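PDB 7CU9: tube-forming protein in Mycobacterial Envelpe, TiME from Mycolicibacterium smegmatis, which probably forms a secretion tube across the mycobacterial outer envelope, a channel through which proteins may be transported. Local coordinates for residues Phe39-Ala50 / Thr106-His117; Gly134-Lys142 / Cys151-Glu159. All coordinates share one frame; numbering follows the deposited sequence.

Interaction 1: Phe39-Ala50 / Thr106-His117; sequences FSVDNPVCNNWA and TVGCAGQTTAMH
H117 gives its NE2 hydrogen to D42 OD1 across 2.8 Å. The oxygen lies in the imidazole plane, yet the ring meets the carboxylate on its syn side from 35° out of the acid's own plane. D42 suits this turn twice over: its other oxygen, OD2, accepts from a water that in turn takes the N-H of A115, so one short acid holds both ring and strand. Just before it, S40 and H117 form a hydrogen-bonded antiparallel pair. Where the chain leaves the strand, T114 replaces a backbone acceptor with its hydroxyl, and N43 N binds T114 OG1 at 3.0 Å. A second water joins N43 ND2, Q112 OE1 and T113 O.

M116 bends at its last torsion (chi3 79°), which lays CE over one face of the F39 ring, 3.7 Å from the centroid, and beside A50 CB. Further along, the flat W49 indole receives T106 CB over its five-membered ring at 3.8 Å; T106 OG1 turns instead to V102 O. C109 CB lies over that same face, and its sulfur approaches obliquely. Covalent closure comes from C46 SG and C109 SG, 2.1 Å apart. This is an edge strand, 39-41, completing the antiparallel sheet of the PknH-like extracellular domain, with the 3-10 segment 44-46 that follows fastened by the disulfide to the turns of 106-112.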
loop_
_atom_site.group_PDB
_atom_site.type_symbol
_atom_site.label_atom_id
_atom_site.label_comp_id
_atom_site.label_asym_id
_atom_site.label_seq_id
_atom_site.Cartn_x
_atom_site.Cartn_y
_atom_site.Cartn_z
ATOM N N PHE B 39 -24.069 9.341 5.906
ATOM C CA PHE B 39 -24.071 10.100 4.628
ATOM C C PHE B 39 -25.407 9.932 3.900
ATOM O O PHE B 39 -26.176 8.998 4.198
ATOM C CB PHE B 39 -22.946 9.597 3.719
ATOM C CG PHE B 39 -23.185 8.199 3.206
ATOM C CD1 PHE B 39 -23.886 7.986 2.029
ATOM C CD2 PHE B 39 -22.738 7.095 3.916
ATOM C CE1 PHE B 39 -24.139 6.703 1.573
ATOM C CE2 PHE B 39 -22.986 5.813 3.455
ATOM C CZ PHE B 39 -23.688 5.618 2.288
ATOM N N SER B 40 -25.649 10.809 2.926
ATOM C CA SER B 40 -26.613 10.605 1.819
ATOM C C SER B 40 -25.854 10.722 0.495
ATOM O O SER B 40 -24.794 11.370 0.470
ATOM C CB SER B 40 -27.757 11.581 1.889
ATOM O OG SER B 40 -27.290 12.905 1.697
ATOM N N VAL B 41 -26.370 10.083 -0.548
ATOM C CA VAL B 41 -25.812 10.148 -1.927
ATOM C C VAL B 41 -26.893 10.742 -2.836
ATOM O O VAL B 41 -28.077 10.451 -2.610
ATOM C CB VAL B 41 -25.326 8.758 -2.381
ATOM C CG1 VAL B 41 -26.437 7.723 -2.422
ATOM C CG2 VAL B 41 -24.613 8.826 -3.710
ATOM N N ASP B 42 -26.510 11.561 -3.818
ATOM C CA ASP B 42 -27.480 12.184 -4.757
ATOM C C ASP B 42 -28.142 11.093 -5.600
ATOM O O ASP B 42 -29.371 11.153 -5.790
ATOM C CB ASP B 42 -26.813 13.225 -5.656
ATOM C CG ASP B 42 -26.463 14.521 -4.951
ATOM O OD1 ASP B 42 -26.994 14.755 -3.844
ATOM O OD2 ASP B 42 -25.667 15.290 -5.521
ATOM N N ASN B 43 -27.355 10.143 -6.108
ATOM C CA ASN B 43 -27.856 9.042 -6.969
ATOM C C ASN B 43 -28.139 7.824 -6.095
ATOM O O ASN B 43 -27.208 7.173 -5.627
ATOM C CB ASN B 43 -26.879 8.720 -8.098
ATOM C CG ASN B 43 -27.467 7.752 -9.100
ATOM O OD1 ASN B 43 -28.465 7.091 -8.818
ATOM N ND2 ASN B 43 -26.856 7.657 -10.269
ATOM N N PRO B 44 -29.422 7.469 -5.855
ATOM C CA PRO B 44 -29.763 6.443 -4.867
ATOM C C PRO B 44 -29.247 5.034 -5.193
ATOM O O PRO B 44 -29.073 4.262 -4.269
ATOM C CB PRO B 44 -31.300 6.449 -4.840
ATOM C CG PRO B 44 -31.700 7.028 -6.176
ATOM C CD PRO B 44 -30.615 8.030 -6.513
ATOM N N VAL B 45 -28.984 4.724 -6.466
ATOM C CA VAL B 45 -28.503 3.369 -6.873
ATOM C C VAL B 45 -27.075 3.157 -6.360
ATOM O O VAL B 45 -26.636 2.002 -6.346
ATOM C CB VAL B 45 -28.588 3.116 -8.389
ATOM C CG1 VAL B 45 -30.019 3.236 -8.889
ATOM C CG2 VAL B 45 -27.634 3.999 -9.181
ATOM N N CYS B 46 -26.369 4.208 -5.942
ATOM C CA CYS B 46 -24.979 4.079 -5.433
ATOM C C CYS B 46 -24.946 4.009 -3.903
ATOM O O CYS B 46 -23.847 3.844 -3.358
ATOM C CB CYS B 46 -24.100 5.205 -5.957
ATOM S SG CYS B 46 -23.682 4.965 -7.705
ATOM N N ASN B 47 -26.099 4.072 -3.231
ATOM C CA ASN B 47 -26.144 4.088 -1.746
ATOM C C ASN B 47 -25.342 2.906 -1.181
ATOM O O ASN B 47 -24.475 3.134 -0.315
ATOM C CB ASN B 47 -27.573 4.074 -1.209
ATOM C CG ASN B 47 -27.608 4.427 0.262
ATOM O OD1 ASN B 47 -27.608 5.602 0.624
ATOM N ND2 ASN B 47 -27.598 3.416 1.117
ATOM N N ASN B 48 -25.603 1.687 -1.647
ATOM C CA ASN B 48 -25.052 0.468 -1.001
ATOM C C ASN B 48 -23.664 0.133 -1.556
ATOM O O ASN B 48 -23.116 -0.898 -1.159
ATOM C CB ASN B 48 -26.042 -0.691 -1.069
ATOM C CG ASN B 48 -27.299 -0.406 -0.279
ATOM O OD1 ASN B 48 -27.394 0.611 0.411
ATOM N ND2 ASN B 48 -28.268 -1.299 -0.381
ATOM N N TRP B 49 -23.089 1.003 -2.393
ATOM C CA TRP B 49 -21.653 0.964 -2.770
ATOM C C TRP B 49 -20.883 2.089 -2.065
ATOM O O TRP B 49 -19.650 1.998 -1.980
ATOM C CB TRP B 49 -21.496 1.062 -4.294
ATOM C CG TRP B 49 -21.581 -0.241 -5.029
ATOM C CD1 TRP B 49 -22.024 -1.451 -4.568
ATOM C CD2 TRP B 49 -21.197 -0.453 -6.399
ATOM N NE1 TRP B 49 -21.940 -2.397 -5.555
ATOM C CE2 TRP B 49 -21.434 -1.812 -6.691
ATOM C CE3 TRP B 49 -20.662 0.375 -7.394
ATOM C CZ2 TRP B 49 -21.152 -2.356 -7.945
ATOM C CZ3 TRP B 49 -20.382 -0.166 -8.629
ATOM C CH2 TRP B 49 -20.626 -1.513 -8.897
ATOM N N ALA B 50 -21.569 3.134 -1.595
ATOM C CA ALA B 50 -20.927 4.366 -1.077
ATOM C C ALA B 50 -20.200 4.098 0.248
ATOM O O ALA B 50 -19.241 4.816 0.564
ATOM C CB ALA B 50 -21.960 5.461 -0.946
ATOM N N THR B 106 -27.781 -1.841 -6.312
ATOM C CA THR B 106 -26.646 -1.054 -6.863
ATOM C C THR B 106 -26.450 -1.341 -8.356
ATOM O O THR B 106 -25.453 -0.858 -8.918
ATOM C CB THR B 106 -25.363 -1.313 -6.067
ATOM O OG1 THR B 106 -25.148 -2.722 -6.032
ATOM C CG2 THR B 106 -25.435 -0.748 -4.665
ATOM N N VAL B 107 -27.363 -2.075 -8.989
ATOM C CA VAL B 107 -27.332 -2.258 -10.468
ATOM C C VAL B 107 -27.543 -0.872 -11.083
ATOM O O VAL B 107 -28.553 -0.220 -10.745
ATOM C CB VAL B 107 -28.370 -3.289 -10.949
ATOM C CG1 VAL B 107 -28.382 -3.419 -12.466
ATOM C CG2 VAL B 107 -28.140 -4.648 -10.307
ATOM N N GLY B 108 -26.582 -0.414 -11.884
ATOM C CA GLY B 108 -26.599 0.926 -12.498
ATOM C C GLY B 108 -25.629 1.895 -11.842
ATOM O O GLY B 108 -25.431 2.987 -12.401
ATOM N N CYS B 109 -25.034 1.548 -10.698
ATOM C CA CYS B 109 -24.066 2.440 -10.013
ATOM C C CYS B 109 -22.752 2.482 -10.803
ATOM O O CYS B 109 -22.163 3.574 -10.903
ATOM C CB CYS B 109 -23.809 2.003 -8.579
ATOM S SG CYS B 109 -22.708 3.137 -7.688
ATOM N N ALA B 110 -22.298 1.346 -11.341
ATOM C CA ALA B 110 -21.035 1.271 -12.116
ATOM C C ALA B 110 -21.090 2.316 -13.236
ATOM O O ALA B 110 -22.091 2.341 -13.982
ATOM C CB ALA B 110 -20.817 -0.114 -12.664
ATOM N N GLY B 111 -20.072 3.169 -13.313
ATOM C CA GLY B 111 -19.964 4.210 -14.352
ATOM C C GLY B 111 -20.522 5.546 -13.904
ATOM O O GLY B 111 -20.361 6.526 -14.656
ATOM N N GLN B 112 -21.129 5.617 -12.714
ATOM C CA GLN B 112 -21.746 6.861 -12.193
ATOM C C GLN B 112 -20.766 7.615 -11.292
ATOM O O GLN B 112 -20.022 6.978 -10.514
ATOM C CB GLN B 112 -23.035 6.564 -11.426
ATOM C CG GLN B 112 -24.131 5.990 -12.310
ATOM C CD GLN B 112 -24.499 6.938 -13.425
ATOM O OE1 GLN B 112 -24.819 8.097 -13.187
ATOM N NE2 GLN B 112 -24.440 6.453 -14.652
ATOM N N THR B 113 -20.790 8.938 -11.401
ATOM C CA THR B 113 -20.170 9.880 -10.446
ATOM C C THR B 113 -21.311 10.552 -9.691
ATOM O O THR B 113 -22.287 10.969 -10.341
ATOM C CB THR B 113 -19.268 10.888 -11.163
ATOM O OG1 THR B 113 -18.256 10.148 -11.846
ATOM C CG2 THR B 113 -18.632 11.885 -10.221
ATOM N N THR B 114 -21.215 10.631 -8.369
ATOM C CA THR B 114 -22.284 11.232 -7.535
ATOM C C THR B 114 -21.674 11.867 -6.290
ATOM O O THR B 114 -20.560 11.481 -5.897
ATOM C CB THR B 114 -23.376 10.202 -7.218
ATOM O OG1 THR B 114 -24.511 10.903 -6.709
ATOM C CG2 THR B 114 -22.926 9.152 -6.228
ATOM N N ALA B 115 -22.399 12.817 -5.705
ATOM C CA ALA B 115 -21.989 13.546 -4.489
ATOM C C ALA B 115 -22.445 12.769 -3.252
ATOM O O ALA B 115 -23.588 12.271 -3.238
ATOM C CB ALA B 115 -22.547 14.947 -4.503
ATOM N N MET B 116 -21.534 12.638 -2.292
ATOM C CA MET B 116 -21.814 12.103 -0.934
ATOM C C MET B 116 -21.870 13.289 0.031
ATOM O O MET B 116 -20.882 14.038 0.098
ATOM C CB MET B 116 -20.732 11.127 -0.458
ATOM C CG MET B 116 -20.863 9.734 -1.032
ATOM S SD MET B 116 -19.598 8.604 -0.380
ATOM C CE MET B 116 -20.283 8.205 1.228
ATOM N N HIS B 117 -23.002 13.456 0.714
ATOM C CA HIS B 117 -23.195 14.497 1.757
ATOM C C HIS B 117 -22.961 13.847 3.120
ATOM O O HIS B 117 -23.789 13.007 3.511
ATOM C CB HIS B 117 -24.581 15.131 1.622
ATOM C CG HIS B 117 -24.858 15.603 0.238
ATOM N ND1 HIS B 117 -24.311 16.767 -0.264
ATOM C CD2 HIS B 117 -25.586 15.061 -0.759
ATOM C CE1 HIS B 117 -24.704 16.927 -1.511
ATOM N NE2 HIS B 117 -25.488 15.897 -1.839
HETATM O O HOH W 1 -24.211 14.407 -7.595
HETATM O O HOH W 2 -24.780 9.793 -10.986
#

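Interaction 2: Gly134-Lys142 / Cys151-Glu159; sequences GPADADWVK and CFNTTRKRE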
loop_
_atom_site.group_PDB
_atom_site.type_symbol
_atom_site.label_atom_id
_atom_site.label_comp_id
_atom_site.label_asym_id
_atom_site.label_seq_id
_atom_site.Cartn_x
_atom_site.Cartn_y
_atom_site.Cartn_z
ATOM N N GLY B 134 -20.948 -11.608 -8.223
ATOM C CA GLY B 134 -21.008 -13.078 -8.242
ATOM C C GLY B 134 -22.143 -13.583 -7.358
ATOM O O GLY B 134 -22.892 -12.795 -6.776
ATOM N N PRO B 135 -22.319 -14.920 -7.260
ATOM C CA PRO B 135 -23.330 -15.504 -6.381
ATOM C C PRO B 135 -23.144 -15.149 -4.897
ATOM O O PRO B 135 -24.142 -15.049 -4.191
ATOM C CB PRO B 135 -23.153 -17.021 -6.564
ATOM C CG PRO B 135 -22.445 -17.170 -7.893
ATOM C CD PRO B 135 -21.597 -15.927 -8.052
ATOM N N ALA B 136 -21.894 -14.993 -4.453
ATOM C CA ALA B 136 -21.555 -14.820 -3.021
ATOM C C ALA B 136 -20.369 -13.871 -2.823
ATOM O O ALA B 136 -19.864 -13.795 -1.693
ATOM C CB ALA B 136 -21.279 -16.173 -2.414
ATOM N N ASP B 137 -19.963 -13.156 -3.873
ATOM C CA ASP B 137 -18.804 -12.232 -3.847
ATOM C C ASP B 137 -19.118 -11.049 -4.755
ATOM O O ASP B 137 -19.401 -11.279 -5.939
ATOM C CB ASP B 137 -17.522 -12.926 -4.301
ATOM C CG ASP B 137 -17.089 -14.065 -3.401
ATOM O OD1 ASP B 137 -17.672 -15.167 -3.519
ATOM O OD2 ASP B 137 -16.168 -13.846 -2.600
ATOM N N ALA B 138 -19.068 -9.834 -4.217
ATOM C CA ALA B 138 -19.291 -8.588 -4.981
ATOM C C ALA B 138 -18.175 -7.603 -4.636
ATOM O O ALA B 138 -17.996 -7.289 -3.444
ATOM C CB ALA B 138 -20.655 -8.021 -4.692
ATOM N N ASP B 139 -17.449 -7.150 -5.652
ATOM C CA ASP B 139 -16.334 -6.186 -5.498
ATOM C C ASP B 139 -16.681 -4.921 -6.271
ATOM O O ASP B 139 -17.367 -4.998 -7.312
ATOM C CB ASP B 139 -15.013 -6.768 -5.991
ATOM C CG ASP B 139 -14.524 -7.957 -5.184
ATOM O OD1 ASP B 139 -15.172 -8.295 -4.173
ATOM O OD2 ASP B 139 -13.510 -8.540 -5.589
ATOM N N TRP B 140 -16.221 -3.783 -5.776
ATOM C CA TRP B 140 -16.358 -2.507 -6.508
ATOM C C TRP B 140 -15.315 -1.529 -5.989
ATOM O O TRP B 140 -14.701 -1.791 -4.935
ATOM C CB TRP B 140 -17.774 -1.948 -6.385
ATOM C CG TRP B 140 -18.151 -1.525 -4.999
ATOM C CD1 TRP B 140 -17.933 -0.310 -4.418
ATOM C CD2 TRP B 140 -18.845 -2.316 -4.022
ATOM N NE1 TRP B 140 -18.441 -0.292 -3.146
ATOM C CE2 TRP B 140 -18.999 -1.513 -2.873
ATOM C CE3 TRP B 140 -19.350 -3.620 -4.011
ATOM C CZ2 TRP B 140 -19.656 -1.968 -1.731
ATOM C CZ3 TRP B 140 -19.990 -4.070 -2.876
ATOM C CH2 TRP B 140 -20.137 -3.256 -1.754
ATOM N N VAL B 141 -15.133 -0.450 -6.737
ATOM C CA VAL B 141 -14.155 0.619 -6.422
ATOM C C VAL B 141 -14.882 1.958 -6.488
ATOM O O VAL B 141 -15.753 2.118 -7.352
ATOM C CB VAL B 141 -12.964 0.567 -7.393
ATOM C CG1 VAL B 141 -11.945 1.651 -7.076
ATOM C CG2 VAL B 141 -12.312 -0.805 -7.401
ATOM N N LYS B 142 -14.539 2.877 -5.594
ATOM C CA LYS B 142 -14.931 4.298 -5.742
ATOM C C LYS B 142 -13.656 5.137 -5.726
ATOM O O LYS B 142 -12.729 4.828 -4.964
ATOM C CB LYS B 142 -15.984 4.710 -4.709
ATOM C CG LYS B 142 -15.572 4.618 -3.251
ATOM C CD LYS B 142 -16.577 5.267 -2.307
ATOM C CE LYS B 142 -16.028 5.421 -0.904
ATOM N NZ LYS B 142 -16.905 6.263 -0.061
ATOM N N CYS B 151 -11.081 3.609 -3.032
ATOM C CA CYS B 151 -11.539 2.648 -2.007
ATOM C C CYS B 151 -11.910 1.355 -2.725
ATOM O O CYS B 151 -12.834 1.390 -3.546
ATOM C CB CYS B 151 -12.726 3.191 -1.227
ATOM S SG CYS B 151 -12.342 4.705 -0.308
ATOM N N PHE B 152 -11.185 0.279 -2.437
ATOM C CA PHE B 152 -11.478 -1.085 -2.934
ATOM C C PHE B 152 -12.358 -1.786 -1.902
ATOM O O PHE B 152 -11.992 -1.856 -0.716
ATOM C CB PHE B 152 -10.185 -1.848 -3.213
ATOM C CG PHE B 152 -9.540 -1.457 -4.515
ATOM C CD1 PHE B 152 -8.917 -0.227 -4.655
ATOM C CD2 PHE B 152 -9.588 -2.302 -5.610
ATOM C CE1 PHE B 152 -8.339 0.142 -5.862
ATOM C CE2 PHE B 152 -9.010 -1.934 -6.815
ATOM C CZ PHE B 152 -8.391 -0.711 -6.938
ATOM N N ASN B 153 -13.509 -2.263 -2.360
ATOM C CA ASN B 153 -14.560 -2.854 -1.496
ATOM C C ASN B 153 -14.751 -4.313 -1.889
ATOM O O ASN B 153 -14.715 -4.613 -3.093
ATOM C CB ASN B 153 -15.888 -2.119 -1.643
ATOM C CG ASN B 153 -15.826 -0.669 -1.217
ATOM O OD1 ASN B 153 -16.305 -0.320 -0.145
ATOM N ND2 ASN B 153 -15.252 0.179 -2.055
ATOM N N THR B 154 -14.980 -5.178 -0.906
ATOM C CA THR B 154 -15.398 -6.578 -1.151
ATOM C C THR B 154 -16.534 -6.917 -0.185
ATOM O O THR B 154 -16.456 -6.543 1.005
ATOM C CB THR B 154 -14.217 -7.551 -1.086
ATOM O OG1 THR B 154 -14.689 -8.797 -1.605
ATOM C CG2 THR B 154 -13.654 -7.736 0.304
ATOM N N THR B 155 -17.571 -7.552 -0.718
ATOM C CA THR B 155 -18.735 -8.058 0.042
ATOM C C THR B 155 -18.790 -9.563 -0.177
ATOM O O THR B 155 -18.805 -9.991 -1.345
ATOM C CB THR B 155 -20.028 -7.380 -0.413
ATOM O OG1 THR B 155 -19.887 -5.995 -0.104
ATOM C CG2 THR B 155 -21.260 -7.961 0.246
ATOM N N ARG B 156 -18.808 -10.339 0.897
ATOM C CA ARG B 156 -18.724 -11.808 0.774
ATOM C C ARG B 156 -19.768 -12.447 1.667
ATOM O O ARG B 156 -19.848 -12.102 2.851
ATOM C CB ARG B 156 -17.312 -12.272 1.097
ATOM C CG ARG B 156 -16.299 -11.603 0.188
ATOM C CD ARG B 156 -14.933 -12.143 0.435
ATOM N NE ARG B 156 -13.984 -11.411 -0.374
ATOM C CZ ARG B 156 -12.722 -11.768 -0.507
ATOM N NH1 ARG B 156 -12.273 -12.830 0.143
ATOM N NH2 ARG B 156 -11.914 -11.051 -1.266
ATOM N N LYS B 157 -20.541 -13.344 1.071
ATOM C CA LYS B 157 -21.575 -14.139 1.764
ATOM C C LYS B 157 -20.967 -15.519 2.003
ATOM O O LYS B 157 -20.538 -16.154 1.028
ATOM C CB LYS B 157 -22.836 -14.131 0.903
ATOM C CG LYS B 157 -24.086 -14.661 1.578
ATOM C CD LYS B 157 -24.053 -16.142 1.781
ATOM C CE LYS B 157 -25.423 -16.767 1.704
ATOM N NZ LYS B 157 -25.328 -18.224 1.932
ATOM N N ARG B 158 -20.884 -15.940 3.260
ATOM C CA ARG B 158 -20.272 -17.232 3.652
ATOM C C ARG B 158 -21.222 -17.885 4.652
ATOM O O ARG B 158 -21.328 -17.369 5.763
ATOM C CB ARG B 158 -18.869 -17.010 4.224
ATOM C CG ARG B 158 -17.892 -16.348 3.261
ATOM C CD ARG B 158 -17.534 -17.278 2.119
ATOM N NE ARG B 158 -16.494 -16.734 1.249
ATOM C CZ ARG B 158 -16.703 -16.032 0.138
ATOM N NH1 ARG B 158 -17.924 -15.751 -0.284
ATOM N NH2 ARG B 158 -15.660 -15.612 -0.558
ATOM N N GLU B 159 -21.910 -18.954 4.241
ATOM C CA GLU B 159 -22.948 -19.617 5.071
ATOM C C GLU B 159 -23.940 -18.541 5.534
ATOM O O GLU B 159 -24.600 -17.927 4.680
ATOM C CB GLU B 159 -22.287 -20.383 6.222
ATOM C CG GLU B 159 -21.501 -21.608 5.781
ATOM C CD GLU B 159 -22.325 -22.881 5.655
ATOM O OE1 GLU B 159 -23.561 -22.778 5.570
ATOM O OE2 GLU B 159 -21.719 -23.977 5.639
#
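W140 carries N153 over one face of its indole: N153 CB sits 3.5 Å from the centroid of the five-membered ring, and the amide lies almost parallel to the indole, the planes only 11° apart. The other face stacks on W49, while NE1 donates to W49 O, so the ring is fixed by contacts on both sides and by its one N-H. Its chi1 of 66° puts CG between the backbone N and carbonyl carbon, swinging the indole across toward the neighbouring strand; T155 OG1, bound to Q164 NE2, comes obliquely to CH2. F152 has V141 CG2 over one ring face, 3.8 Å from the centroid, a CH-pi contact from one methyl of the beta-branched side chain. The R158 guanidinium has R156 CB above a face and D137 at its edge.

There R158 grips the carboxylate end-on. NH2 meets the syn lone pair of D137 OD2 at 2.7 Å, nearly in the guanidinium plane, whereas NH1 reaches OD1 at 3.3 Å from above the acid's plane. NH1 also donates to K157 O, and R158 NE is taken by Q185, so an arginine's several N-H groups are well used. Next along this face, T154 OG1 serves both ways, donating to D139 OD1 at 2.7 Å and accepting from R156 NE at 3.0 Å. The extended R156 lies near D137, but its charge contact is long.

On this face F152, T154 and R156 also pack against helix 174-185, whereas A138 and W140 meet helix 92-103 on the reverse. Regular antiparallel pairing from D137-R156 to K142-C151 makes this a beta hairpin in the middle of the domain's antiparallel sheet, with helices packed on both faces.

Following the chain from the N terminus, strand 39-41 and the short helix after it wait until 106-117 returns, so interaction 1 closes a long excursion that includes two sheet strands and helix 92-103. The chain then runs through strand 123-129 into 137-144, and interaction 2 closes a beta hairpin with 150-158. The two contacts are in series, neither nested nor crossed. They nevertheless meet in space: the carbonyl oxygen of A50 in interaction 1 receives K142 NZ from interaction 2, and M116 SD packs near the same amine. Interaction 1 completes one edge of the sheet, while interaction 2 builds its interior, and helix 47-50 bridges them.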